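Local coordinates for putative PhosphatidylEthanolamine-Binding Protein (PEBP) (Chlamydia trachomatis, PDB 3N08) that is of unestablished function but belongs to the phosphatidylethanolamine-binding protein family, related to Raf kinase inhibitor protein, and may bind phospholipid head groups or similar ligands, at residues Q9-G14 with A144-T149; W66-L71 with A86-N91; P31-D36 with V75-E80; Y113-D118 with G138-T143. One frame throughout, in Å; residues are numbered along the deposited sequence.

Contact 1 of 4, residues Q9-G14 with A144-T149; sequences QAFSYG and AELMGT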
loop_
_atom_site.group_PDB
_atom_site.type_symbol
_atom_site.label_atom_id
_atom_site.label_comp_id
_atom_site.label_asym_id
_atom_site.label_seq_id
_atom_site.Cartn_x
_atom_site.Cartn_y
_atom_site.Cartn_z
ATOM N N GLN B 9 -9.006 6.070 -7.148
ATOM C CA GLN B 9 -10.304 5.539 -7.543
ATOM C C GLN B 9 -10.385 5.322 -9.051
ATOM O O GLN B 9 -11.234 4.562 -9.520
ATOM C CB GLN B 9 -11.435 6.471 -7.100
ATOM C CG GLN B 9 -11.507 6.678 -5.591
ATOM C CD GLN B 9 -12.156 8.004 -5.187
ATOM O OE1 GLN B 9 -12.188 8.969 -5.961
ATOM N NE2 GLN B 9 -12.669 8.055 -3.962
ATOM N N ALA B 10 -9.481 5.943 -9.799
ATOM C CA ALA B 10 -9.532 5.934 -11.248
ATOM C C ALA B 10 -8.820 4.737 -11.870
ATOM O O ALA B 10 -9.093 4.401 -13.041
ATOM C CB ALA B 10 -8.957 7.240 -11.813
ATOM N N PHE B 11 -7.890 4.101 -11.158
ATOM C CA PHE B 11 -7.152 2.973 -11.720
ATOM C C PHE B 11 -6.417 2.244 -10.621
ATOM O O PHE B 11 -5.950 2.855 -9.655
ATOM C CB PHE B 11 -6.143 3.381 -12.801
ATOM C CG PHE B 11 -5.106 4.361 -12.348
ATOM C CD1 PHE B 11 -5.373 5.721 -12.306
ATOM C CD2 PHE B 11 -3.842 3.925 -11.976
ATOM C CE1 PHE B 11 -4.385 6.617 -11.871
ATOM C CE2 PHE B 11 -2.879 4.817 -11.549
ATOM C CZ PHE B 11 -3.145 6.153 -11.493
ATOM N N SER B 12 -6.297 0.934 -10.808
ATOM C CA SER B 12 -5.532 0.082 -9.917
ATOM C C SER B 12 -4.098 -0.086 -10.427
ATOM O O SER B 12 -3.788 0.252 -11.571
ATOM C CB SER B 12 -6.206 -1.283 -9.795
ATOM O OG SER B 12 -7.480 -1.146 -9.194
ATOM N N TYR B 13 -3.240 -0.631 -9.574
ATOM C CA TYR B 13 -1.825 -0.741 -9.896
ATOM C C TYR B 13 -1.593 -1.479 -11.224
ATOM O O TYR B 13 -2.029 -2.605 -11.411
ATOM C CB TYR B 13 -1.055 -1.429 -8.757
ATOM C CG TYR B 13 0.431 -1.265 -8.899
ATOM C CD1 TYR B 13 1.129 -2.027 -9.807
ATOM C CD2 TYR B 13 1.136 -0.321 -8.151
ATOM C CE1 TYR B 13 2.479 -1.869 -9.968
ATOM C CE2 TYR B 13 2.474 -0.160 -8.296
ATOM C CZ TYR B 13 3.138 -0.916 -9.219
ATOM O OH TYR B 13 4.500 -0.751 -9.367
ATOM N N GLY B 14 -0.877 -0.813 -12.117
ATOM C CA GLY B 14 -0.483 -1.401 -13.384
ATOM C C GLY B 14 -1.574 -1.361 -14.437
ATOM O O GLY B 14 -1.369 -1.926 -15.513
ATOM N N ALA B 144 5.116 5.087 -0.288
ATOM C CA ALA B 144 4.134 4.268 -0.968
ATOM C C ALA B 144 4.227 4.521 -2.464
ATOM O O ALA B 144 4.792 5.525 -2.904
ATOM C CB ALA B 144 2.743 4.551 -0.453
ATOM N N GLU B 145 3.700 3.601 -3.255
ATOM C CA GLU B 145 3.856 3.667 -4.704
ATOM C C GLU B 145 2.578 3.215 -5.385
ATOM O O GLU B 145 1.968 2.233 -4.965
ATOM C CB GLU B 145 4.999 2.752 -5.146
ATOM C CG GLU B 145 5.176 2.571 -6.661
ATOM C CD GLU B 145 6.280 1.550 -7.013
ATOM O OE1 GLU B 145 7.409 1.658 -6.482
ATOM O OE2 GLU B 145 6.009 0.647 -7.812
ATOM N N LEU B 146 2.207 3.927 -6.439
ATOM C CA LEU B 146 1.135 3.546 -7.343
ATOM C C LEU B 146 1.689 3.671 -8.757
ATOM O O LEU B 146 2.542 4.492 -9.006
ATOM C CB LEU B 146 -0.066 4.474 -7.127
ATOM C CG LEU B 146 -1.225 4.307 -8.103
ATOM C CD1 LEU B 146 -1.939 2.947 -7.949
ATOM C CD2 LEU B 146 -2.226 5.438 -7.860
ATOM N N MET B 147 1.220 2.842 -9.667
ATOM C CA MET B 147 1.619 2.957 -11.066
ATOM C C MET B 147 0.393 2.753 -11.920
ATOM O O MET B 147 -0.446 1.932 -11.615
ATOM C CB MET B 147 2.703 1.919 -11.408
ATOM C CG MET B 147 3.256 2.063 -12.850
ATOM S SD MET B 147 2.364 1.075 -14.127
ATOM C CE MET B 147 3.160 -0.540 -13.816
ATOM N N GLY B 148 0.274 3.540 -12.987
ATOM C CA GLY B 148 -0.718 3.288 -14.028
ATOM C C GLY B 148 -0.086 3.474 -15.386
ATOM O O GLY B 148 0.944 4.141 -15.490
ATOM N N THR B 149 -0.711 2.935 -16.425
ATOM C CA THR B 149 -0.141 3.031 -17.758
ATOM C C THR B 149 -0.952 3.989 -18.642
ATOM O O THR B 149 -2.118 4.283 -18.374
ATOM C CB THR B 149 -0.079 1.654 -18.436
ATOM O OG1 THR B 149 -1.405 1.129 -18.573
ATOM C CG2 THR B 149 0.765 0.692 -17.621
HETATM O O HOH W 1 -1.939 -1.499 -18.239
#
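E145 sends an extended side chain to Y13, where OE2 accepts a hydrogen bond from Y13 OH at 2.6 Å, met nearly along the carboxylate C-O bond. The oxygen lies at the edge of the phenol ring, near its plane, and the negative charge would be expected to strengthen the bond. L146 turns to the other aromatic side chain: its CD2 is 3.8 Å from F11 CE2, the two groups crossing obliquely. M147 follows on strand 140-150, part of the large mixed sheet of this PEBP-type β fold; loop 9-14 runs across it before entering strand 15-16, which lies parallel to it. Y13 CG stands anti to its backbone N (chi1 -166°), and M147 CB sits over one ring face in a CH-pi contact, 3.9 Å from the centroid. M147 O accepts a hydrogen bond from G14 N at 2.8 Å, the donor lying above the carbonyl plane, while the F11 ring offers the same oxygen its edge. M147 and Y13 also pack on E40 of the second subunit. G148, without a side chain, lets F11 CE2 approach its CA to 3.6 Å. T149 OG1 shares water 1 with G14 O, which lies 4.0 Å from T149 CG2.

Contact 2 of 4, residues W66-L71 with A86-N91; sequences WIVYNL and AVQGLN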
loop_
_atom_site.group_PDB
_atom_site.type_symbol
_atom_site.label_atom_id
_atom_site.label_comp_id
_atom_site.label_asym_id
_atom_site.label_seq_id
_atom_site.Cartn_x
_atom_site.Cartn_y
_atom_site.Cartn_z
ATOM N N TRP B 66 4.925 15.560 -12.201
ATOM C CA TRP B 66 4.296 16.313 -11.118
ATOM C C TRP B 66 5.150 16.210 -9.871
ATOM O O TRP B 66 5.573 15.114 -9.502
ATOM C CB TRP B 66 2.899 15.753 -10.825
ATOM C CG TRP B 66 1.917 16.705 -10.185
ATOM C CD1 TRP B 66 2.047 18.046 -10.020
ATOM C CD2 TRP B 66 0.626 16.351 -9.671
ATOM N NE1 TRP B 66 0.902 18.555 -9.412
ATOM C CE2 TRP B 66 0.023 17.532 -9.196
ATOM C CE3 TRP B 66 -0.069 15.146 -9.563
ATOM C CZ2 TRP B 66 -1.259 17.543 -8.606
ATOM C CZ3 TRP B 66 -1.345 15.158 -8.993
ATOM C CH2 TRP B 66 -1.920 16.347 -8.522
ATOM N N ILE B 67 5.325 17.341 -9.193
ATOM C CA ILE B 67 5.899 17.399 -7.872
ATOM C C ILE B 67 4.976 18.210 -6.973
ATOM O O ILE B 67 4.623 19.361 -7.296
ATOM C CB ILE B 67 7.274 18.085 -7.918
ATOM C CG1 ILE B 67 8.275 17.203 -8.675
ATOM C CG2 ILE B 67 7.773 18.405 -6.503
ATOM C CD1 ILE B 67 9.677 17.790 -8.757
ATOM N N VAL B 68 4.683 17.632 -5.816
ATOM C CA VAL B 68 3.936 18.336 -4.776
ATOM C C VAL B 68 4.614 18.042 -3.446
ATOM O O VAL B 68 4.917 16.904 -3.148
ATOM C CB VAL B 68 2.472 17.872 -4.683
ATOM C CG1 VAL B 68 1.719 18.676 -3.636
ATOM C CG2 VAL B 68 1.781 18.001 -6.029
ATOM N N TYR B 69 4.848 19.062 -2.627
ATOM C CA TYR B 69 5.391 18.804 -1.315
ATOM C C TYR B 69 4.729 19.702 -0.278
ATOM O O TYR B 69 4.021 20.650 -0.613
ATOM C CB TYR B 69 6.929 18.924 -1.299
ATOM C CG TYR B 69 7.479 20.329 -1.353
ATOM C CD1 TYR B 69 7.718 20.962 -2.565
ATOM C CD2 TYR B 69 7.792 21.000 -0.179
ATOM C CE1 TYR B 69 8.243 22.248 -2.602
ATOM C CE2 TYR B 69 8.307 22.266 -0.210
ATOM C CZ TYR B 69 8.536 22.875 -1.414
ATOM O OH TYR B 69 9.058 24.146 -1.404
ATOM N N ASN B 70 4.972 19.386 0.993
ATOM C CA ASN B 70 4.326 20.061 2.101
ATOM C C ASN B 70 2.814 19.904 2.084
ATOM O O ASN B 70 2.094 20.766 2.570
ATOM C CB ASN B 70 4.768 21.520 2.212
ATOM C CG ASN B 70 6.090 21.674 2.943
ATOM O OD1 ASN B 70 6.680 20.701 3.444
ATOM N ND2 ASN B 70 6.564 22.905 3.013
ATOM N N LEU B 71 2.349 18.789 1.548
ATOM C CA LEU B 71 0.956 18.420 1.723
ATOM C C LEU B 71 0.671 18.112 3.178
ATOM O O LEU B 71 1.526 17.569 3.881
ATOM C CB LEU B 71 0.660 17.168 0.935
ATOM C CG LEU B 71 0.381 17.343 -0.532
ATOM C CD1 LEU B 71 0.597 16.008 -1.226
ATOM C CD2 LEU B 71 -1.044 17.877 -0.771
ATOM N N ALA B 86 -0.762 23.064 -1.007
ATOM C CA ALA B 86 0.596 22.585 -0.772
ATOM C C ALA B 86 1.453 23.279 -1.818
ATOM O O ALA B 86 0.967 24.125 -2.562
ATOM C CB ALA B 86 0.666 21.064 -0.937
ATOM N N VAL B 87 2.726 22.930 -1.906
ATOM C CA VAL B 87 3.638 23.576 -2.835
ATOM C C VAL B 87 3.817 22.675 -4.040
ATOM O O VAL B 87 4.067 21.484 -3.895
ATOM C CB VAL B 87 5.009 23.838 -2.186
ATOM C CG1 VAL B 87 5.894 24.616 -3.127
ATOM C CG2 VAL B 87 4.837 24.563 -0.845
ATOM N N GLN B 88 3.691 23.240 -5.231
ATOM C CA GLN B 88 3.997 22.485 -6.446
ATOM C C GLN B 88 5.372 22.839 -6.960
ATOM O O GLN B 88 5.804 23.998 -6.943
ATOM C CB GLN B 88 2.912 22.678 -7.500
ATOM C CG GLN B 88 1.580 22.101 -7.023
ATOM C CD GLN B 88 0.469 22.184 -8.049
ATOM O OE1 GLN B 88 0.420 21.404 -8.995
ATOM N NE2 GLN B 88 -0.453 23.117 -7.848
ATOM N N GLY B 89 6.092 21.810 -7.382
ATOM C CA GLY B 89 7.434 21.965 -7.910
ATOM C C GLY B 89 7.411 21.945 -9.420
ATOM O O GLY B 89 6.344 22.001 -10.046
ATOM N N LEU B 90 8.604 21.877 -10.000
ATOM C CA LEU B 90 8.758 21.917 -11.437
ATOM C C LEU B 90 8.765 20.550 -12.045
ATOM O O LEU B 90 9.420 19.643 -11.552
ATOM C CB LEU B 90 10.067 22.606 -11.790
ATOM C CG LEU B 90 10.183 24.047 -11.302
ATOM C CD1 LEU B 90 11.537 24.592 -11.733
ATOM C CD2 LEU B 90 9.060 24.940 -11.801
ATOM N N ASN B 91 8.035 20.405 -13.138
ATOM C CA ASN B 91 8.109 19.198 -13.927
ATOM C C ASN B 91 9.301 19.307 -14.888
ATOM O O ASN B 91 10.008 20.308 -14.909
ATOM C CB ASN B 91 6.771 18.952 -14.624
ATOM C CG ASN B 91 6.399 20.067 -15.577
ATOM O OD1 ASN B 91 7.246 20.571 -16.322
ATOM N ND2 ASN B 91 5.121 20.455 -15.575
HETATM O O HOH W 2 5.135 19.596 -10.959
#
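W66 CG stands anti to its backbone N (chi1 -156°) and Q88 CD anti to its CA (chi2 -177°), and the two side chains meet through their polar atoms. The indole N-H gives an almost straight hydrogen bond, W66 NE1 to Q88 OE1 at 2.9 Å, with the oxygen in the ring plane and the amide turned steeply against the indole. V68 CG2 lies over one face of the indole. The Y69 ring lies alongside V87, both side chains pointing the same way: V87 CB sits over its face, 3.8 Å from the centroid, and V87 CG1 comes to 3.4 Å from Y69 CE1. The Y69 hydroxyl is bound beyond the contact, by E124 O and S122 O. Y69 and V87 form an antiparallel hydrogen-bonded pair, Y69 N to V87 O at 2.8 Å and V87 N to Y69 O at 2.9 Å; G89 N to I67 O extends the ladder. Strand 87-88 is an outermost strand of the large sheet within this chain, beside 63-71. Past Y69 the chain turns a corner through a G1 β bulge, N70 and L71 facing L44, and A86 CB fits against L71 CD2 at 3.6 Å. Water 2 accepts from I67 N and donates to G89 O. The one polar atom of the buried W66 side chain, NE1, is thus satisfied by a neutral amide oxygen rather than by a charge.

Contact 3 of 4, residues P31-D36 with V75-E80; sequences PLSFSD and VSNLAE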
loop_
_atom_site.group_PDB
_atom_site.type_symbol
_atom_site.label_atom_id
_atom_site.label_comp_id
_atom_site.label_asym_id
_atom_site.label_seq_id
_atom_site.Cartn_x
_atom_site.Cartn_y
_atom_site.Cartn_z
ATOM N N PRO B 31 -7.421 11.657 -9.580
ATOM C CA PRO B 31 -7.704 11.556 -8.149
ATOM C C PRO B 31 -6.714 10.625 -7.465
ATOM O O PRO B 31 -6.320 9.601 -8.013
ATOM C CB PRO B 31 -9.118 10.981 -8.112
ATOM C CG PRO B 31 -9.206 10.167 -9.356
ATOM C CD PRO B 31 -8.369 10.889 -10.394
ATOM N N LEU B 32 -6.260 11.010 -6.285
ATOM C CA LEU B 32 -5.361 10.181 -5.497
ATOM C C LEU B 32 -5.780 10.199 -4.055
ATOM O O LEU B 32 -6.285 11.209 -3.564
ATOM C CB LEU B 32 -3.946 10.736 -5.577
ATOM C CG LEU B 32 -3.321 10.736 -6.976
ATOM C CD1 LEU B 32 -2.037 11.565 -6.969
ATOM C CD2 LEU B 32 -3.010 9.305 -7.407
ATOM N N SER B 33 -5.564 9.085 -3.368
ATOM C CA SER B 33 -5.885 8.935 -1.946
ATOM C C SER B 33 -4.676 8.474 -1.174
ATOM O O SER B 33 -3.972 7.536 -1.578
ATOM C CB SER B 33 -6.977 7.894 -1.734
ATOM O OG SER B 33 -8.199 8.329 -2.307
ATOM N N PHE B 34 -4.432 9.128 -0.055
ATOM C CA PHE B 34 -3.377 8.771 0.867
ATOM C C PHE B 34 -4.048 8.164 2.090
ATOM O O PHE B 34 -5.036 8.716 2.601
ATOM C CB PHE B 34 -2.600 10.016 1.299
ATOM C CG PHE B 34 -1.949 10.760 0.165
ATOM C CD1 PHE B 34 -2.685 11.632 -0.628
ATOM C CD2 PHE B 34 -0.606 10.592 -0.120
ATOM C CE1 PHE B 34 -2.078 12.325 -1.680
ATOM C CE2 PHE B 34 0.001 11.295 -1.143
ATOM C CZ PHE B 34 -0.734 12.150 -1.931
ATOM N N SER B 35 -3.576 7.030 2.566
ATOM C CA SER B 35 -4.138 6.513 3.796
ATOM C C SER B 35 -3.081 5.772 4.580
ATOM O O SER B 35 -1.998 5.467 4.083
ATOM C CB SER B 35 -5.344 5.626 3.516
ATOM O OG SER B 35 -4.947 4.464 2.813
ATOM N N ASP B 36 -3.400 5.525 5.834
ATOM C CA ASP B 36 -2.492 4.868 6.767
ATOM C C ASP B 36 -1.176 5.648 6.889
ATOM O O ASP B 36 -0.100 5.082 7.008
ATOM C CB ASP B 36 -2.230 3.396 6.387
ATOM C CG ASP B 36 -3.490 2.570 6.319
ATOM O OD1 ASP B 36 -4.435 2.873 7.071
ATOM O OD2 ASP B 36 -3.522 1.590 5.544
ATOM N N VAL B 75 -4.352 15.039 4.496
ATOM C CA VAL B 75 -5.045 15.529 3.306
ATOM C C VAL B 75 -6.068 14.519 2.775
ATOM O O VAL B 75 -7.099 14.887 2.217
ATOM C CB VAL B 75 -4.045 15.946 2.204
ATOM C CG1 VAL B 75 -3.343 14.748 1.608
ATOM C CG2 VAL B 75 -4.760 16.753 1.109
ATOM N N SER B 76 -5.789 13.247 2.992
ATOM C CA SER B 76 -6.672 12.138 2.576
ATOM C C SER B 76 -6.830 12.032 1.054
ATOM O O SER B 76 -6.123 11.268 0.414
ATOM C CB SER B 76 -8.033 12.239 3.265
ATOM O OG SER B 76 -8.704 10.994 3.238
ATOM N N ASN B 77 -7.736 12.792 0.456
ATOM C CA ASN B 77 -7.891 12.733 -0.996
ATOM C C ASN B 77 -7.413 14.010 -1.695
ATOM O O ASN B 77 -7.477 15.113 -1.136
ATOM C CB ASN B 77 -9.357 12.420 -1.337
ATOM C CG ASN B 77 -9.627 12.379 -2.839
ATOM O OD1 ASN B 77 -9.162 11.483 -3.557
ATOM N ND2 ASN B 77 -10.409 13.339 -3.315
ATOM N N LEU B 78 -6.874 13.837 -2.895
ATOM C CA LEU B 78 -6.816 14.903 -3.874
ATOM C C LEU B 78 -7.811 14.540 -4.967
ATOM O O LEU B 78 -7.647 13.529 -5.654
ATOM C CB LEU B 78 -5.422 15.032 -4.475
ATOM C CG LEU B 78 -4.295 15.379 -3.495
ATOM C CD1 LEU B 78 -2.959 15.367 -4.213
ATOM C CD2 LEU B 78 -4.542 16.744 -2.836
ATOM N N ALA B 79 -8.845 15.356 -5.124
ATOM C CA ALA B 79 -9.829 15.100 -6.152
ATOM C C ALA B 79 -9.237 15.435 -7.519
ATOM O O ALA B 79 -8.209 16.118 -7.618
ATOM C CB ALA B 79 -11.078 15.925 -5.903
ATOM N N GLU B 80 -9.863 14.944 -8.571
ATOM C CA GLU B 80 -9.337 15.168 -9.911
ATOM C C GLU B 80 -9.298 16.670 -10.173
ATOM O O GLU B 80 -10.228 17.397 -9.836
ATOM C CB GLU B 80 -10.183 14.444 -10.967
ATOM C CG GLU B 80 -11.612 14.934 -11.078
ATOM C CD GLU B 80 -12.414 14.211 -12.153
ATOM O OE1 GLU B 80 -12.042 13.084 -12.538
ATOM O OE2 GLU B 80 -13.426 14.790 -12.607
HETATM O O HOH W 3 -7.947 8.386 1.914
#
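S76 O is approached by three groups of the 31-36 segment: F34 N donates a nearly straight hydrogen bond at 2.8 Å (174° at the hydrogen), S33 CA makes a CA-H...O contact at 3.3 Å, and the F34 ring presents its edge through CD1. The motif is an antiparallel pairing in the small three-stranded sheet, with strand 77-78 on one flank of strand 32-35 and strand 5-7 on the other. L32 and L78 form its hydrogen-bonded pair, with L78 N to L32 O at 2.8 Å and L32 N to L78 O at 2.9 Å. S33 with N77 is the next, non-hydrogen-bonded pair, on the face away from the two leucines. F34 carries the apolar side of the contact. Its CG is anti to the carbonyl carbon (chi1 -60°), and the ring reaches V75 and L78, CD1 lying 3.9 Å from V75 CG1 and CE1 4.1 Å from L78 CD1. The leucine and phenylalanine side chains belong to the core between the two sheets: L32 also packs on L46 and F112, and F34 on L44 and A114. Beyond the L32-L78 pair, P31 and E80 lie side by side, pointing the same way, while the E80 carboxylate is tied to Y21 OH through OE1. There P31 CD packs against E80 CB at 4.0 Å.

Contact 4 of 4, residues Y113-D118 with G138-T143; sequences YAYALD and GHIIAT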
loop_
_atom_site.group_PDB
_atom_site.type_symbol
_atom_site.label_atom_id
_atom_site.label_comp_id
_atom_site.label_asym_id
_atom_site.label_seq_id
_atom_site.Cartn_x
_atom_site.Cartn_y
_atom_site.Cartn_z
ATOM N N TYR B 113 4.825 8.326 -6.504
ATOM C CA TYR B 113 5.521 8.004 -5.270
ATOM C C TYR B 113 5.067 8.966 -4.193
ATOM O O TYR B 113 5.120 10.173 -4.389
ATOM C CB TYR B 113 7.033 8.155 -5.460
ATOM C CG TYR B 113 7.614 7.208 -6.477
ATOM C CD1 TYR B 113 7.652 5.852 -6.232
ATOM C CD2 TYR B 113 8.104 7.659 -7.682
ATOM C CE1 TYR B 113 8.199 4.960 -7.169
ATOM C CE2 TYR B 113 8.661 6.785 -8.606
ATOM C CZ TYR B 113 8.685 5.448 -8.339
ATOM O OH TYR B 113 9.234 4.588 -9.289
ATOM N N ALA B 114 4.674 8.426 -3.047
ATOM C CA ALA B 114 4.361 9.241 -1.896
ATOM C C ALA B 114 5.415 9.027 -0.817
ATOM O O ALA B 114 5.909 7.904 -0.603
ATOM C CB ALA B 114 2.989 8.895 -1.348
ATOM N N TYR B 115 5.742 10.098 -0.119
ATOM C CA TYR B 115 6.692 10.070 0.979
ATOM C C TYR B 115 6.067 10.793 2.163
ATOM O O TYR B 115 5.625 11.914 2.016
ATOM C CB TYR B 115 8.008 10.782 0.590
ATOM C CG TYR B 115 8.618 10.323 -0.718
ATOM C CD1 TYR B 115 8.176 10.847 -1.916
ATOM C CD2 TYR B 115 9.638 9.392 -0.761
ATOM C CE1 TYR B 115 8.726 10.454 -3.123
ATOM C CE2 TYR B 115 10.195 8.998 -1.988
ATOM C CZ TYR B 115 9.725 9.539 -3.151
ATOM O OH TYR B 115 10.260 9.173 -4.376
ATOM N N ALA B 116 6.103 10.169 3.337
ATOM C CA ALA B 116 5.729 10.833 4.578
ATOM C C ALA B 116 7.009 11.301 5.248
ATOM O O ALA B 116 7.954 10.520 5.424
ATOM C CB ALA B 116 4.981 9.873 5.506
ATOM N N LEU B 117 7.032 12.574 5.627
ATOM C CA LEU B 117 8.190 13.174 6.305
ATOM C C LEU B 117 7.856 13.540 7.745
ATOM O O LEU B 117 6.705 13.876 8.051
ATOM C CB LEU B 117 8.632 14.452 5.593
ATOM C CG LEU B 117 8.809 14.454 4.089
ATOM C CD1 LEU B 117 9.415 15.790 3.673
ATOM C CD2 LEU B 117 9.698 13.320 3.649
ATOM N N ASP B 118 8.865 13.519 8.609
ATOM C CA ASP B 118 8.686 13.980 9.987
ATOM C C ASP B 118 9.022 15.460 10.186
ATOM O O ASP B 118 9.259 15.903 11.318
ATOM C CB ASP B 118 9.517 13.122 10.936
ATOM C CG ASP B 118 10.999 13.179 10.625
ATOM O OD1 ASP B 118 11.470 14.025 9.835
ATOM O OD2 ASP B 118 11.737 12.377 11.249
ATOM N N GLY B 138 16.934 12.330 5.307
ATOM C CA GLY B 138 16.955 12.240 6.746
ATOM C C GLY B 138 15.584 12.355 7.397
ATOM O O GLY B 138 15.477 12.215 8.618
ATOM N N HIS B 139 14.537 12.598 6.605
ATOM C CA HIS B 139 13.232 12.907 7.171
ATOM C C HIS B 139 12.162 11.964 6.668
ATOM O O HIS B 139 11.012 12.094 7.082
ATOM C CB HIS B 139 12.830 14.343 6.831
ATOM C CG HIS B 139 13.836 15.363 7.244
ATOM N ND1 HIS B 139 14.127 15.616 8.563
ATOM C CD2 HIS B 139 14.610 16.198 6.518
ATOM C CE1 HIS B 139 15.056 16.551 8.636
ATOM N NE2 HIS B 139 15.366 16.924 7.410
ATOM N N ILE B 140 12.504 11.051 5.759
ATOM C CA ILE B 140 11.486 10.128 5.204
ATOM C C ILE B 140 11.188 8.990 6.171
ATOM O O ILE B 140 12.073 8.189 6.517
ATOM C CB ILE B 140 11.922 9.509 3.860
ATOM C CG1 ILE B 140 12.251 10.600 2.853
ATOM C CG2 ILE B 140 10.845 8.611 3.305
ATOM C CD1 ILE B 140 12.830 10.066 1.559
ATOM N N ILE B 141 9.935 8.890 6.598
ATOM C CA ILE B 141 9.557 7.852 7.536
ATOM C C ILE B 141 8.765 6.730 6.893
ATOM O O ILE B 141 8.714 5.630 7.442
ATOM C CB ILE B 141 8.863 8.434 8.788
ATOM C CG1 ILE B 141 7.535 9.106 8.461
ATOM C CG2 ILE B 141 9.831 9.374 9.528
ATOM C CD1 ILE B 141 6.837 9.676 9.711
ATOM N N ALA B 142 8.195 6.968 5.720
ATOM C CA ALA B 142 7.475 5.916 4.992
ATOM C C ALA B 142 7.323 6.329 3.551
ATOM O O ALA B 142 7.352 7.522 3.235
ATOM C CB ALA B 142 6.096 5.691 5.614
ATOM N N THR B 143 7.101 5.341 2.695
ATOM C CA THR B 143 6.849 5.606 1.301
ATOM C C THR B 143 5.703 4.717 0.839
ATOM O O THR B 143 5.340 3.746 1.525
ATOM C CB THR B 143 8.128 5.361 0.480
ATOM O OG1 THR B 143 8.010 5.905 -0.842
ATOM C CG2 THR B 143 8.447 3.875 0.433
#
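A116 pairs with both I141 and A142, and the backbone bonds record it: A116 N donates to A142 O at 2.9 Å, and I141 N donates to A116 O at 2.8 Å. Two residues opposite one make a classic β bulge, which shifts the register by one where strand 140-143 joins strand 113-117, neighbours in the large antiparallel part of the PEBP-type sheet. D118 N to H139 O, at 3.0 Å, carries the ladder one step beyond the strand. H139 O also receives a CA-H...O contact from L117 CA. Among side-chain polar contacts, T143 OG1 bonds to A114 O in one of two modelled conformers, so that bond is provisional. D118 CG lies between its backbone N and carbonyl carbon (chi1 60°), and OD1 comes to the edge of the imidazole, where H139 ND1 donates a weak bond at 3.3 Å, bent to 136°. Apolar packing lies on both faces. I140 CG1 meets L117 CD2 at 3.8 Å and I140 CD1 meets Y115 CD2 at 4.0 Å, on the face where helix 129-136 presents M136 to Y115 and L117. On the other face, A116 CB touches I141 CG1 at 4.0 Å. Three main-chain bonds and hydrocarbon contacts hold the two segments together, while the aspartate-histidine bond, long and bent, probably adds little.

From the N terminus, residues 9-14 open contact 1, which closes only at 144-149, so the other three contacts lie within its span. Residues 31-36 open contact 3 and 66-71 open contact 2; contact 3 closes at 75-80 before contact 2 closes at 86-91, so these two cross. Contact 4 then follows in series, closing the stretch that carries helix 129-136, and shares strand 140-150 with contact 1. Contacts 1, 2 and 4 belong to the large sheet, contact 1 bringing a loop onto it; contact 3 pairs two strands of the small sheet and packs on contacts 1, 2 and 4. Contacts 1 and 2 lie on opposite sides of the chain's centre, while contacts 1 and 4 both touch the second subunit.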